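Local coordinates for Sn-glycerol-3-phosphate ABC transporter substrate-binding protein UspB (PDB 4MFI) that probably binds glycerophosphocholine as the substrate-binding subunit of an ABC transporter in Mycobacterium tuberculosis, at residues N202-S207 and I395-E400. Coordinates in Å, arbitrary orientation, origin at the centre of the assembly. Residues are numbered along the deposited sequence.
Sequences NADLIS and ISAGLE
Backbone amides of a turn that leads into a helix can be satisfied by side chains of a helix distant in sequence, and residues 202-207 against 395-400 illustrate this. Residues 202-205 form a compact turn that runs into helix 206-209: Leu205 N lies 3.1 Å and Ile206 N 2.9 Å from their shared acceptor, Asn202 O, and Asn202 OD1 (chi1 p) takes Asp204 N at 3.0 Å, an Asx turn. Leu205 is the N-cap. The second segment is regular helix, closest where the CA atoms of Ser207 and Ser396 are 4.7 Å apart. Two hydrogen bonds, one helical turn apart on 395-400, tie the segments: Ala203 N to Glu400 OE2 and Ser207 N to Ser396 OG, each 2.9 Å. Glu400, with chi1 and chi2 both t, extends to the amide of Ala203; Ser396, chi1 m, turns OG to Ser207 N, and this OG is also hydrogen-bonded to Asp392 O. Ser207 OG, chi1 p, is hydrogen-bonded to Arg385 NE and Asp392 O. Apolar packing lies beside these bonds, with Ile206 CG2 3.8 Å from Leu399 CB; Ser207 CB makes a van der Waals contact with Ile395 CG2 (3.8 Å). In this periplasmic-binding-protein fold, the contact joins the turn after strand 198-201 to helix 391-405, whose Ile395 and Leu399 also touch Leu420 and Phe413 of helix 409-427.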
ATOM      1  N   ASN A 202     -13.771   4.962   4.209  1.00  6.94           N
ATOM      2  CA  ASN A 202     -13.841   6.032   5.203  1.00  6.44           C
ATOM      3  C   ASN A 202     -12.448   6.558   5.548  1.00  7.04           C
ATOM      4  O   ASN A 202     -11.480   6.272   4.836  1.00  6.36           O
ATOM      5  CB  ASN A 202     -14.621   5.594   6.451  1.00  9.03           C
ATOM      6  CG  ASN A 202     -13.897   4.533   7.272  1.00 10.60           C
ATOM      7  OD1 ASN A 202     -12.719   4.224   7.050  1.00 11.53           O
ATOM      8  ND2 ASN A 202     -14.602   3.988   8.252  1.00 13.88           N
ATOM      9  N   ALA A 203     -12.334   7.306   6.640  1.00  7.00           N
ATOM     10  CA  ALA A 203     -11.070   7.972   6.958  1.00  7.28           C
ATOM     11  C   ALA A 203      -9.918   7.022   7.273  1.00  8.52           C
ATOM     12  O   ALA A 203      -8.773   7.454   7.388  1.00 10.29           O
ATOM     13  CB  ALA A 203     -11.261   8.965   8.092  1.00  8.39           C
ATOM     14  N   ASP A 204     -10.201   5.734   7.430  1.00  7.55           N
ATOM     15  CA  ASP A 204      -9.101   4.800   7.647  1.00  9.27           C
ATOM     16  C   ASP A 204      -8.315   4.443   6.387  1.00  9.04           C
ATOM     17  O   ASP A 204      -7.198   3.929   6.488  1.00 13.42           O
ATOM     18  CB  ASP A 204      -9.586   3.534   8.349  1.00 12.22           C
ATOM     19  CG  ASP A 204      -9.631   3.688   9.860  1.00 16.87           C
ATOM     20  OD1 ASP A 204      -8.839   4.490  10.411  1.00 18.01           O
ATOM     21  OD2 ASP A 204     -10.452   2.999  10.498  1.00 20.17           O
ATOM     22  N   LEU A 205      -8.878   4.713   5.209  1.00  7.03           N
ATOM     23  CA  LEU A 205      -8.216   4.317   3.966  1.00  7.84           C
ATOM     24  C   LEU A 205      -8.394   5.269   2.788  1.00  5.26           C
ATOM     25  O   LEU A 205      -7.746   5.101   1.756  1.00  5.56           O
ATOM     26  CB  LEU A 205      -8.678   2.918   3.551  1.00 12.53           C
ATOM     27  CG  LEU A 205      -7.683   2.090   2.744  1.00 18.65           C
ATOM     28  CD1 LEU A 205      -6.429   1.840   3.557  1.00 23.10           C
ATOM     29  CD2 LEU A 205      -8.311   0.778   2.323  1.00 18.59           C
ATOM     30  N   ILE A 206      -9.262   6.265   2.918  1.00  5.12           N
ATOM     31  CA  ILE A 206      -9.627   7.062   1.749  1.00  3.70           C
ATOM     32  C   ILE A 206      -8.468   7.885   1.156  1.00  4.16           C
ATOM     33  O   ILE A 206      -8.391   8.033  -0.060  1.00  4.34           O
ATOM     34  CB  ILE A 206     -10.882   7.941   2.019  1.00  3.80           C
ATOM     35  CG1 ILE A 206     -11.417   8.579   0.728  1.00  4.53           C
ATOM     36  CG2 ILE A 206     -10.571   9.012   3.052  1.00  5.40           C
ATOM     37  CD1 ILE A 206     -11.845   7.565  -0.320  1.00  5.47           C
ATOM     38  N   SER A 207      -7.542   8.396   1.971  1.00  3.65           N
ATOM     39  CA  SER A 207      -6.421   9.104   1.335  1.00  4.34           C
ATOM     40  C   SER A 207      -5.578   8.174   0.470  1.00  4.75           C
ATOM     41  O   SER A 207      -4.969   8.611  -0.502  1.00  5.50           O
ATOM     42  CB  SER A 207      -5.534   9.863   2.326  1.00  5.71           C
ATOM     43  OG  SER A 207      -4.778   8.976   3.133  1.00  7.53           O
ATOM     44  N   ILE A 395      -5.428  14.277   5.452  1.00  4.17           N
ATOM     45  CA  ILE A 395      -6.107  14.241   4.156  1.00  4.66           C
ATOM     46  C   ILE A 395      -7.357  13.352   4.209  1.00  4.88           C
ATOM     47  O   ILE A 395      -8.418  13.725   3.694  1.00  5.83           O
ATOM     48  CB  ILE A 395      -5.147  13.799   3.034  1.00  4.58           C
ATOM     49  CG1 ILE A 395      -4.049  14.859   2.850  1.00  6.08           C
ATOM     50  CG2 ILE A 395      -5.903  13.578   1.730  1.00  6.90           C
ATOM     51  CD1 ILE A 395      -2.869  14.410   1.982  1.00  7.41           C
ATOM     52  N   SER A 396      -7.247  12.188   4.845  1.00  4.96           N
ATOM     53  CA  SER A 396      -8.403  11.307   4.982  1.00  5.25           C
ATOM     54  C   SER A 396      -9.543  11.971   5.730  1.00  5.60           C
ATOM     55  O   SER A 396     -10.704  11.804   5.350  1.00  6.61           O
ATOM     56  CB  SER A 396      -8.041  10.003   5.686  1.00  6.54           C
ATOM     57  OG  SER A 396      -7.339   9.139   4.818  1.00  6.33           O
ATOM     58  N   ALA A 397      -9.230  12.699   6.802  1.00  5.32           N
ATOM     59  CA  ALA A 397     -10.283  13.363   7.560  1.00  6.49           C
ATOM     60  C   ALA A 397     -11.004  14.388   6.696  1.00  6.52           C
ATOM     61  O   ALA A 397     -12.224  14.528   6.775  1.00  8.17           O
ATOM     62  CB  ALA A 397      -9.714  14.018   8.816  1.00  8.13           C
ATOM     63  N   GLY A 398     -10.256  15.093   5.850  1.00  6.55           N
ATOM     64  CA  GLY A 398     -10.859  16.065   4.956  1.00  7.84           C
ATOM     65  C   GLY A 398     -11.754  15.416   3.917  1.00  6.20           C
ATOM     66  O   GLY A 398     -12.869  15.876   3.667  1.00  7.42           O
ATOM     67  N   LEU A 399     -11.272  14.339   3.309  1.00  6.19           N
ATOM     68  CA  LEU A 399     -12.083  13.602   2.348  1.00  5.61           C
ATOM     69  C   LEU A 399     -13.331  13.019   3.009  1.00  5.92           C
ATOM     70  O   LEU A 399     -14.411  13.004   2.408  1.00  6.94           O
ATOM     71  CB  LEU A 399     -11.252  12.503   1.688  1.00  5.26           C
ATOM     72  CG  LEU A 399     -10.186  13.030   0.726  1.00  4.61           C
ATOM     73  CD1 LEU A 399      -9.154  11.946   0.416  1.00  6.46           C
ATOM     74  CD2 LEU A 399     -10.829  13.551  -0.559  1.00  7.34           C
ATOM     75  N   GLU A 400     -13.201  12.560   4.252  1.00  6.61           N
ATOM     76  CA  GLU A 400     -14.359  12.014   4.945  1.00  7.11           C
ATOM     77  C   GLU A 400     -15.384  13.110   5.258  1.00  7.80           C
ATOM     78  O   GLU A 400     -16.584  12.861   5.212  1.00  9.38           O
ATOM     79  CB  GLU A 400     -13.957  11.254   6.210  1.00  8.48           C
ATOM     80  CG  GLU A 400     -15.075  10.363   6.738  1.00 11.52           C
ATOM     81  CD  GLU A 400     -14.725   9.703   8.056  1.00 13.40           C
ATOM     82  OE1 GLU A 400     -14.633  10.420   9.076  1.00 16.90           O
ATOM     83  OE2 GLU A 400     -14.547   8.463   8.079  1.00 14.22           O
TER